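Long-range contacts in beta-N-acetylhexosaminidase (Bacteroides fragilis, PDB 4PYS), which probably hydrolyses terminal beta-linked N-acetylhexosamine residues from glycans: residues A[126-134]-A[459-467]; A[381-392]-A[427-436]. One frame throughout, in Å; residues are numbered along the deposited sequence. Where two conformers were deposited one is given.

Contact 1: residues A[126-134]-A[459-467]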
loop_
_atom_site.group_PDB
_atom_site.type_symbol
_atom_site.label_atom_id
_atom_site.label_comp_id
_atom_site.label_asym_id
_atom_site.label_seq_id
_atom_site.Cartn_x
_atom_site.Cartn_y
_atom_site.Cartn_z
ATOM N N ASP A 126 -11.493 -15.771 11.072
ATOM C CA ASP A 126 -10.998 -14.411 10.843
ATOM C C ASP A 126 -11.180 -13.996 9.374
ATOM O O ASP A 126 -11.087 -14.822 8.462
ATOM C CB ASP A 126 -9.515 -14.365 11.249
ATOM C CG ASP A 126 -9.009 -12.965 11.500
ATOM O OD1 ASP A 126 -9.844 -12.047 11.709
ATOM O OD2 ASP A 126 -7.759 -12.800 11.524
ATOM N N PHE A 127 -11.485 -12.719 9.161
ATOM C CA PHE A 127 -11.661 -12.164 7.825
ATOM C C PHE A 127 -11.646 -10.634 7.923
ATOM O O PHE A 127 -11.975 -10.077 8.990
ATOM C CB PHE A 127 -12.979 -12.656 7.194
ATOM C CG PHE A 127 -14.151 -12.611 8.125
ATOM C CD1 PHE A 127 -14.880 -11.438 8.292
ATOM C CD2 PHE A 127 -14.524 -13.743 8.835
ATOM C CE1 PHE A 127 -15.973 -11.399 9.150
ATOM C CE2 PHE A 127 -15.612 -13.716 9.702
ATOM C CZ PHE A 127 -16.332 -12.542 9.857
ATOM N N PRO A 128 -11.284 -9.947 6.820
ATOM C CA PRO A 128 -11.071 -8.490 6.895
ATOM C C PRO A 128 -12.332 -7.660 6.894
ATOM O O PRO A 128 -13.329 -7.998 6.224
ATOM C CB PRO A 128 -10.259 -8.190 5.621
ATOM C CG PRO A 128 -10.718 -9.261 4.645
ATOM C CD PRO A 128 -10.857 -10.496 5.513
ATOM N N ARG A 129 -12.283 -6.561 7.638
ATOM C CA ARG A 129 -13.394 -5.635 7.692
ATOM C C ARG A 129 -13.635 -4.962 6.353
ATOM O O ARG A 129 -14.803 -4.815 5.933
ATOM C CB ARG A 129 -13.172 -4.574 8.781
ATOM C CG ARG A 129 -14.388 -3.702 8.991
ATOM C CD ARG A 129 -14.126 -2.591 10.014
ATOM N NE ARG A 129 -13.109 -1.650 9.544
ATOM C CZ ARG A 129 -13.368 -0.617 8.753
ATOM N NH1 ARG A 129 -12.391 0.191 8.380
ATOM N NH2 ARG A 129 -14.611 -0.396 8.328
ATOM N N VAL A 130 -12.557 -4.556 5.679
ATOM C CA VAL A 130 -12.680 -3.887 4.374
ATOM C C VAL A 130 -11.813 -4.539 3.310
ATOM O O VAL A 130 -10.817 -5.182 3.628
ATOM C CB VAL A 130 -12.372 -2.365 4.438
ATOM C CG1 VAL A 130 -13.294 -1.683 5.446
ATOM C CG2 VAL A 130 -10.906 -2.106 4.773
ATOM N N LYS A 131 -12.193 -4.329 2.045
ATOM C CA LYS A 131 -11.594 -5.048 0.915
ATOM C C LYS A 131 -10.287 -4.434 0.442
ATOM O O LYS A 131 -9.457 -5.117 -0.177
ATOM C CB LYS A 131 -12.576 -5.067 -0.267
ATOM C CG LYS A 131 -13.897 -5.761 0.030
ATOM C CD LYS A 131 -14.830 -5.700 -1.195
ATOM N N TRP A 132 -10.108 -3.144 0.705
ATOM C CA TRP A 132 -8.886 -2.458 0.288
ATOM C C TRP A 132 -8.096 -2.053 1.522
ATOM O O TRP A 132 -8.590 -1.276 2.344
ATOM C CB TRP A 132 -9.216 -1.194 -0.532
ATOM C CG TRP A 132 -7.963 -0.458 -0.940
ATOM C CD1 TRP A 132 -7.168 0.329 -0.145
ATOM C CD2 TRP A 132 -7.359 -0.453 -2.240
ATOM N NE1 TRP A 132 -6.108 0.813 -0.873
ATOM C CE2 TRP A 132 -6.206 0.350 -2.163
ATOM C CE3 TRP A 132 -7.687 -1.048 -3.462
ATOM C CZ2 TRP A 132 -5.366 0.565 -3.268
ATOM C CZ3 TRP A 132 -6.852 -0.837 -4.553
ATOM C CH2 TRP A 132 -5.708 -0.040 -4.446
ATOM N N ARG A 133 -6.876 -2.574 1.647
ATOM C CA ARG A 133 -6.020 -2.330 2.818
ATOM C C ARG A 133 -4.606 -2.118 2.292
ATOM O O ARG A 133 -3.933 -3.090 1.930
ATOM C CB ARG A 133 -6.072 -3.546 3.770
ATOM C CG ARG A 133 -7.520 -3.895 4.210
ATOM C CD ARG A 133 -7.613 -5.098 5.166
ATOM N NE ARG A 133 -6.905 -6.257 4.622
ATOM C CZ ARG A 133 -7.359 -7.043 3.646
ATOM N NH1 ARG A 133 -8.547 -6.822 3.068
ATOM N NH2 ARG A 133 -6.605 -8.068 3.236
ATOM N N SER A 134 -4.149 -0.861 2.214
ATOM C CA SER A 134 -2.873 -0.601 1.518
ATOM C C SER A 134 -1.883 0.226 2.315
ATOM O O SER A 134 -2.256 0.972 3.227
ATOM C CB SER A 134 -3.089 0.104 0.170
ATOM O OG SER A 134 -3.606 1.410 0.367
ATOM N N GLU A 459 -5.139 -2.283 12.308
ATOM C CA GLU A 459 -6.263 -2.748 13.134
ATOM C C GLU A 459 -7.585 -2.223 12.566
ATOM O O GLU A 459 -8.580 -2.954 12.458
ATOM C CB GLU A 459 -6.060 -2.246 14.571
ATOM C CG GLU A 459 -7.100 -2.732 15.569
ATOM C CD GLU A 459 -6.833 -4.141 16.059
ATOM O OE1 GLU A 459 -5.900 -4.787 15.544
ATOM O OE2 GLU A 459 -7.557 -4.610 16.962
ATOM N N GLN A 460 -7.602 -0.948 12.201
ATOM C CA GLN A 460 -8.815 -0.343 11.641
ATOM C C GLN A 460 -9.186 -0.969 10.301
ATOM O O GLN A 460 -10.370 -1.128 9.988
ATOM C CB GLN A 460 -8.592 1.170 11.500
ATOM C CG GLN A 460 -8.646 1.873 12.873
ATOM C CD GLN A 460 -8.215 3.319 12.822
ATOM O OE1 GLN A 460 -7.659 3.786 11.832
ATOM N NE2 GLN A 460 -8.459 4.038 13.907
HETATM N N MSE A 461 -8.174 -1.345 9.523
HETATM C CA MSE A 461 -8.431 -1.975 8.223
HETATM C C MSE A 461 -8.970 -3.385 8.367
HETATM O O MSE A 461 -9.874 -3.792 7.638
HETATM C CB MSE A 461 -7.131 -2.055 7.431
HETATM C CG MSE A 461 -6.614 -0.701 6.923
HETATM SE SE MSE A 461 -4.815 -0.943 6.257
HETATM C CE MSE A 461 -4.369 0.950 5.972
ATOM N N TRP A 462 -8.384 -4.155 9.277
ATOM C CA TRP A 462 -8.700 -5.589 9.334
ATOM C C TRP A 462 -9.769 -5.976 10.361
ATOM O O TRP A 462 -10.729 -6.693 10.047
ATOM C CB TRP A 462 -7.412 -6.409 9.593
ATOM C CG TRP A 462 -7.736 -7.878 9.708
ATOM C CD1 TRP A 462 -8.193 -8.540 10.823
ATOM C CD2 TRP A 462 -7.654 -8.849 8.670
ATOM N NE1 TRP A 462 -8.409 -9.870 10.523
ATOM C CE2 TRP A 462 -8.075 -10.085 9.205
ATOM C CE3 TRP A 462 -7.254 -8.800 7.327
ATOM C CZ2 TRP A 462 -8.114 -11.263 8.449
ATOM C CZ3 TRP A 462 -7.286 -9.970 6.575
ATOM C CH2 TRP A 462 -7.715 -11.188 7.134
ATOM N N HIS A 463 -9.590 -5.529 11.599
ATOM C CA HIS A 463 -10.434 -5.993 12.706
ATOM C C HIS A 463 -11.889 -5.556 12.518
ATOM O O HIS A 463 -12.156 -4.436 12.076
ATOM C CB HIS A 463 -9.873 -5.445 14.029
ATOM C CG HIS A 463 -10.678 -5.819 15.242
ATOM N ND1 HIS A 463 -11.091 -4.884 16.167
ATOM C CD2 HIS A 463 -11.133 -7.014 15.689
ATOM C CE1 HIS A 463 -11.771 -5.483 17.130
ATOM N NE2 HIS A 463 -11.813 -6.778 16.865
ATOM N N SER A 464 -12.814 -6.453 12.829
ATOM C CA SER A 464 -14.246 -6.163 12.821
ATOM C C SER A 464 -14.536 -4.951 13.713
ATOM O O SER A 464 -13.786 -4.672 14.655
ATOM C CB SER A 464 -15.034 -7.376 13.330
ATOM O OG SER A 464 -14.652 -8.583 12.668
ATOM N N GLY A 465 -15.629 -4.246 13.434
ATOM C CA GLY A 465 -15.991 -3.086 14.237
ATOM C C GLY A 465 -16.612 -3.480 15.568
ATOM O O GLY A 465 -17.783 -3.178 15.816
ATOM N N ASN A 466 -15.838 -4.197 16.390
ATOM C CA ASN A 466 -16.236 -4.599 17.743
ATOM C C ASN A 466 -15.498 -3.715 18.740
ATOM O O ASN A 466 -14.443 -3.182 18.427
ATOM C CB ASN A 466 -15.840 -6.055 18.031
ATOM C CG ASN A 466 -16.567 -7.047 17.168
ATOM O OD1 ASN A 466 -17.701 -6.820 16.752
ATOM N ND2 ASN A 466 -15.918 -8.179 16.903
ATOM N N PRO A 467 -16.058 -3.558 19.947
ATOM C CA PRO A 467 -15.418 -2.668 20.918
ATOM C C PRO A 467 -13.985 -3.077 21.279
ATOM O O PRO A 467 -13.708 -4.252 21.536
ATOM C CB PRO A 467 -16.325 -2.794 22.141
ATOM C CG PRO A 467 -17.675 -3.082 21.577
ATOM C CD PRO A 467 -17.396 -3.989 20.382
HETATM O O HOH W 1 -11.320 -9.340 12.037
HETATM O O HOH W 2 -13.813 -8.217 9.998
#

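Contact 2: residues A[381-392]-A[427-436]. With FMT (formic acid), chain J; FMT (formic acid), chain H.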
loop_
_atom_site.group_PDB
_atom_site.type_symbol
_atom_site.label_atom_id
_atom_site.label_comp_id
_atom_site.label_asym_id
_atom_site.label_seq_id
_atom_site.Cartn_x
_atom_site.Cartn_y
_atom_site.Cartn_z
ATOM N N VAL A 381 -14.185 4.773 -3.602
ATOM C CA VAL A 381 -13.284 5.619 -2.817
ATOM C C VAL A 381 -12.360 4.799 -1.942
ATOM O O VAL A 381 -12.797 3.838 -1.295
ATOM C CB VAL A 381 -14.091 6.529 -1.858
ATOM C CG1 VAL A 381 -13.167 7.286 -0.899
ATOM C CG2 VAL A 381 -14.931 7.491 -2.622
ATOM N N ILE A 382 -11.086 5.193 -1.905
ATOM C CA ILE A 382 -10.142 4.694 -0.909
ATOM C C ILE A 382 -9.923 5.799 0.120
ATOM O O ILE A 382 -9.637 6.945 -0.254
ATOM C CB ILE A 382 -8.790 4.345 -1.564
ATOM C CG1 ILE A 382 -8.967 3.174 -2.533
ATOM C CG2 ILE A 382 -7.729 4.015 -0.486
ATOM C CD1 ILE A 382 -7.891 3.125 -3.623
ATOM N N CYS A 383 -10.089 5.476 1.404
ATOM C CA CYS A 383 -9.964 6.481 2.457
ATOM C C CYS A 383 -8.528 6.563 2.934
ATOM O O CYS A 383 -8.057 5.679 3.653
ATOM C CB CYS A 383 -10.891 6.153 3.644
ATOM S SG CYS A 383 -12.628 6.031 3.203
ATOM N N GLY A 384 -7.828 7.629 2.539
ATOM C CA GLY A 384 -6.424 7.782 2.886
ATOM C C GLY A 384 -6.100 9.189 3.344
ATOM O O GLY A 384 -5.166 9.816 2.844
ATOM N N THR A 385 -6.860 9.677 4.317
ATOM C CA THR A 385 -6.755 11.077 4.723
ATOM C C THR A 385 -5.472 11.370 5.485
ATOM O O THR A 385 -5.002 10.542 6.283
ATOM C CB THR A 385 -7.983 11.512 5.547
ATOM O OG1 THR A 385 -8.190 10.589 6.620
ATOM C CG2 THR A 385 -9.217 11.513 4.674
ATOM N N ASN A 386 -4.899 12.546 5.230
ATOM C CA ASN A 386 -3.652 12.925 5.877
ATOM C C ASN A 386 -3.739 12.868 7.396
ATOM O O ASN A 386 -2.890 12.243 8.040
ATOM C CB ASN A 386 -3.097 14.273 5.357
ATOM C CG ASN A 386 -4.162 15.356 5.177
ATOM O OD1 ASN A 386 -5.260 15.301 5.735
ATOM N ND2 ASN A 386 -3.812 16.378 4.393
ATOM N N TYR A 387 -4.763 13.498 7.966
ATOM C CA TYR A 387 -5.201 13.129 9.316
ATOM C C TYR A 387 -6.062 11.873 9.146
ATOM O O TYR A 387 -7.124 11.969 8.526
ATOM C CB TYR A 387 -6.127 14.208 9.889
ATOM C CG TYR A 387 -5.482 15.513 10.309
ATOM C CD1 TYR A 387 -4.120 15.742 10.141
ATOM C CD2 TYR A 387 -6.250 16.510 10.895
ATOM C CE1 TYR A 387 -3.544 16.954 10.540
ATOM C CE2 TYR A 387 -5.690 17.709 11.293
ATOM C CZ TYR A 387 -4.342 17.926 11.114
ATOM O OH TYR A 387 -3.803 19.129 11.518
ATOM N N TYR A 388 -5.656 10.704 9.655
ATOM C CA TYR A 388 -4.378 10.458 10.323
ATOM C C TYR A 388 -3.750 9.188 9.763
ATOM O O TYR A 388 -3.407 8.252 10.508
ATOM C CB TYR A 388 -4.608 10.270 11.826
ATOM C CG TYR A 388 -5.085 11.530 12.507
ATOM C CD1 TYR A 388 -4.253 12.640 12.609
ATOM C CD2 TYR A 388 -6.356 11.610 13.075
ATOM C CE1 TYR A 388 -4.674 13.799 13.228
ATOM C CE2 TYR A 388 -6.780 12.771 13.705
ATOM C CZ TYR A 388 -5.933 13.860 13.783
ATOM O OH TYR A 388 -6.343 15.027 14.406
ATOM N N THR A 389 -3.603 9.149 8.440
ATOM C CA THR A 389 -2.974 8.008 7.795
ATOM C C THR A 389 -1.627 8.351 7.182
ATOM O O THR A 389 -0.953 7.459 6.660
ATOM C CB THR A 389 -3.866 7.374 6.688
ATOM O OG1 THR A 389 -3.839 8.184 5.495
ATOM C CG2 THR A 389 -5.310 7.198 7.178
ATOM N N TYR A 390 -1.232 9.631 7.222
ATOM C CA TYR A 390 0.076 10.034 6.696
ATOM C C TYR A 390 1.164 9.879 7.751
ATOM O O TYR A 390 1.402 10.779 8.562
ATOM C CB TYR A 390 0.056 11.471 6.169
ATOM C CG TYR A 390 -0.502 11.580 4.763
ATOM C CD1 TYR A 390 -1.322 10.583 4.232
ATOM C CD2 TYR A 390 -0.193 12.676 3.962
ATOM C CE1 TYR A 390 -1.830 10.689 2.920
ATOM C CE2 TYR A 390 -0.690 12.786 2.671
ATOM C CZ TYR A 390 -1.503 11.798 2.158
ATOM O OH TYR A 390 -1.970 11.933 0.854
ATOM N N LEU A 391 1.825 8.729 7.727
ATOM C CA LEU A 391 2.819 8.387 8.744
ATOM C C LEU A 391 4.086 9.220 8.639
ATOM O O LEU A 391 4.927 9.198 9.544
ATOM C CB LEU A 391 3.138 6.887 8.652
ATOM C CG LEU A 391 1.906 6.015 8.880
ATOM C CD1 LEU A 391 2.155 4.593 8.374
ATOM C CD2 LEU A 391 1.544 6.007 10.356
ATOM N N ASN A 392 4.243 9.955 7.534
ATOM C CA ASN A 392 5.329 10.923 7.454
ATOM C C ASN A 392 5.129 12.114 8.398
ATOM O O ASN A 392 6.084 12.838 8.704
ATOM C CB ASN A 392 5.533 11.408 6.006
ATOM C CG ASN A 392 4.235 11.804 5.345
ATOM O OD1 ASN A 392 3.353 10.964 5.137
ATOM N ND2 ASN A 392 4.110 13.084 4.991
ATOM N N LEU A 427 -19.405 1.587 -2.355
ATOM C CA LEU A 427 -18.424 2.425 -3.046
ATOM C C LEU A 427 -17.168 2.661 -2.197
ATOM O O LEU A 427 -16.073 2.857 -2.739
ATOM C CB LEU A 427 -19.028 3.778 -3.428
ATOM C CG LEU A 427 -20.010 3.859 -4.599
ATOM C CD1 LEU A 427 -20.423 5.308 -4.835
ATOM C CD2 LEU A 427 -19.408 3.256 -5.861
ATOM N N ILE A 428 -17.317 2.664 -0.877
ATOM C CA ILE A 428 -16.158 2.834 0.001
ATOM C C ILE A 428 -15.375 1.525 0.103
ATOM O O ILE A 428 -15.829 0.567 0.732
ATOM C CB ILE A 428 -16.572 3.283 1.416
ATOM C CG1 ILE A 428 -17.491 4.499 1.342
ATOM C CG2 ILE A 428 -15.339 3.574 2.261
ATOM C CD1 ILE A 428 -16.837 5.684 0.695
ATOM N N LEU A 429 -14.193 1.500 -0.505
ATOM C CA LEU A 429 -13.448 0.262 -0.690
ATOM C C LEU A 429 -12.639 -0.126 0.530
ATOM O O LEU A 429 -12.496 -1.316 0.835
ATOM C CB LEU A 429 -12.502 0.390 -1.878
ATOM C CG LEU A 429 -13.163 0.617 -3.234
ATOM C CD1 LEU A 429 -12.093 0.656 -4.312
ATOM C CD2 LEU A 429 -14.195 -0.469 -3.525
ATOM N N GLY A 430 -12.087 0.868 1.215
ATOM C CA GLY A 430 -11.251 0.590 2.365
ATOM C C GLY A 430 -10.384 1.780 2.699
ATOM O O GLY A 430 -10.782 2.928 2.463
HETATM N N MSE A 431 -9.191 1.494 3.207
HETATM C CA MSE A 431 -8.314 2.500 3.771
HETATM C C MSE A 431 -6.903 2.358 3.248
HETATM O O MSE A 431 -6.464 1.252 2.897
HETATM C CB MSE A 431 -8.263 2.332 5.293
HETATM C CG MSE A 431 -9.608 2.450 5.969
HETATM SE SE MSE A 431 -9.379 2.103 7.886
HETATM C CE MSE A 431 -8.045 3.458 8.273
ATOM N N SER A 432 -6.178 3.473 3.224
ATOM C CA SER A 432 -4.753 3.427 2.907
ATOM C C SER A 432 -3.943 4.061 4.024
ATOM O O SER A 432 -4.487 4.772 4.875
ATOM C CB SER A 432 -4.446 4.136 1.586
ATOM O OG SER A 432 -4.856 5.484 1.613
ATOM N N SER A 433 -2.646 3.775 4.017
ATOM C CA SER A 433 -1.692 4.397 4.924
ATOM C C SER A 433 -0.538 4.802 4.021
ATOM O O SER A 433 -0.331 4.185 2.970
ATOM C CB SER A 433 -1.216 3.391 5.957
ATOM O OG SER A 433 -0.757 2.199 5.342
ATOM N N ALA A 434 0.204 5.841 4.399
ATOM C CA ALA A 434 1.246 6.331 3.505
ATOM C C ALA A 434 2.484 6.804 4.230
ATOM O O ALA A 434 2.420 7.325 5.351
ATOM C CB ALA A 434 0.715 7.454 2.629
ATOM N N LEU A 435 3.616 6.646 3.558
ATOM C CA LEU A 435 4.861 7.203 4.058
ATOM C C LEU A 435 5.494 8.013 2.936
ATOM O O LEU A 435 6.172 7.455 2.064
ATOM C CB LEU A 435 5.795 6.074 4.515
ATOM C CG LEU A 435 7.054 6.445 5.326
ATOM C CD1 LEU A 435 8.141 7.159 4.523
ATOM C CD2 LEU A 435 6.680 7.289 6.539
ATOM N N TRP A 436 5.262 9.325 2.948
ATOM C CA TRP A 436 5.860 10.227 1.971
ATOM C C TRP A 436 7.262 10.573 2.438
ATOM O O TRP A 436 7.497 10.746 3.628
ATOM C CB TRP A 436 5.035 11.514 1.852
ATOM C CG TRP A 436 3.667 11.259 1.318
ATOM C CD1 TRP A 436 2.525 11.049 2.040
ATOM C CD2 TRP A 436 3.294 11.162 -0.063
ATOM N NE1 TRP A 436 1.461 10.832 1.188
ATOM C CE2 TRP A 436 1.909 10.895 -0.107
ATOM C CE3 TRP A 436 3.998 11.276 -1.265
ATOM C CZ2 TRP A 436 1.215 10.738 -1.309
ATOM C CZ3 TRP A 436 3.305 11.126 -2.460
ATOM C CH2 TRP A 436 1.927 10.857 -2.470
HETATM C C FMT J . -4.178 16.952 15.268
HETATM O O1 FMT J . -4.961 17.426 14.450
HETATM O O2 FMT J . -3.030 17.369 15.441
HETATM C C FMT H . -0.241 16.616 3.542
HETATM O O1 FMT H . -1.304 17.153 3.843
HETATM O O2 FMT H . 0.865 17.058 3.872
HETATM O O HOH W 3 -3.016 7.073 2.950
#

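Contact 1: residues A[126-134]-A[459-467]
Pro128 lies over one face of the Trp462 indole, where the linker entering the first strand of the TIM-barrel domain of a family 20 glycoside hydrolase meets the end of helix 453-462. The contact is CH-pi: Pro128 CB stands 3.9 Å from the centroid of the six-membered ring of Trp462, 29° off its normal. At the ring edge Trp462 NE1 donates to Asp126 OD1 over 2.9 Å, meeting the oxygen on its syn side but well out of the carboxylate plane. Together the face contact and the NE1 bond restrain the indole.

Arg129 meets the carbonyls of the last helical turn. Its NE and NH1 grip Gln460 O side-on, at 2.8 and 2.9 Å respectively, with the oxygen in the guanidinium plane; the bend at chi3 (64°) turns the group onto it. The backbone helps, since Arg129 N reaches Trp462 O at 2.9 Å, so carbonyls at the helix end gain donors from the linker.

Farther along, the Arg133 chain runs past Met461, a selenomethionine, with Arg133 CG 3.7 Å from Met461 CB. The Arg133 guanidinium stands nearly perpendicular to the Trp462 ring, planes 84° apart, and is held by Val130 O, Lys160 O and a salt bridge to Glu78. Asp126 OD1 has a second donor in Gly16 N, which helps position the carboxylate. At the end of the selenomethionine chain, Met461 CE comes to 3.5 Å from Ser134 O.

Contact 2: residues A[381-392]-A[427-436]
Cys383 and Met431 sit abreast in the tightly packed part, where strands 381-383 and 428-435 run parallel, their short axes 4.5 Å apart at closest approach. Cys383 N donates to Gly430 O at 2.8 Å, and Ser432 N returns a bond to Cys383 O at 2.9 Å. Val381 and Cys383 turn to the face that carries Ile428, whose CG2 lies 3.8 Å from Cys383 SG.

Residues 385-388 loop out from strand 428-435, and a water links Thr389 OG1, to which it donates, with Ser432 OG, which is also bonded to Gln359. The chains rejoin where Ala434 N reaches Thr389 O and Leu391 N reaches Ala434 O. Here Trp436 NE1 stands over one face of the Tyr390 ring, 3.3 Å from Tyr390 CE2, the ring planes oblique at 52°. Asn392 runs alongside Trp436, amide and indole planes 75° apart; Asn392 OD1 takes a weak bond from Trp436 N at 3.3 Å, while Asn392 ND2 is bonded to Tyr401 OH.

On the looser, partly exposed side, Tyr388 OH donates to formic acid O1 at 2.8 Å, and this molecule, probably from the crystallisation liquor, lies over one face of the Tyr387 ring. Adjacent parallel strands running into C-terminal loops fit a TIM barrel, at the end where family 20 enzymes hold their active site; this rim is probably part of it.

In the fold
The centres of contacts 1 and 2 are about 14 Å apart, and both reach one mixed sheet, the curved wall of the TIM barrel. Strand 132-138, entered in contact 1, pairs in parallel with strand 428-435 of contact 2, which in turn pairs with strand 381-383; first and last barrel strands thereby meet. Direct evidence of the junction is Met431 N, 3.0 Å from Trp132 O, and Ser433 OG, 2.9 Å from Ser134 O, both probable hydrogen bonds. In chain order the segments run 126-134, 381-392, 427-436, 459-467, so contact 2 falls between the halves of contact 1, which brings the closing helix 453-462 back against the domain's entrance.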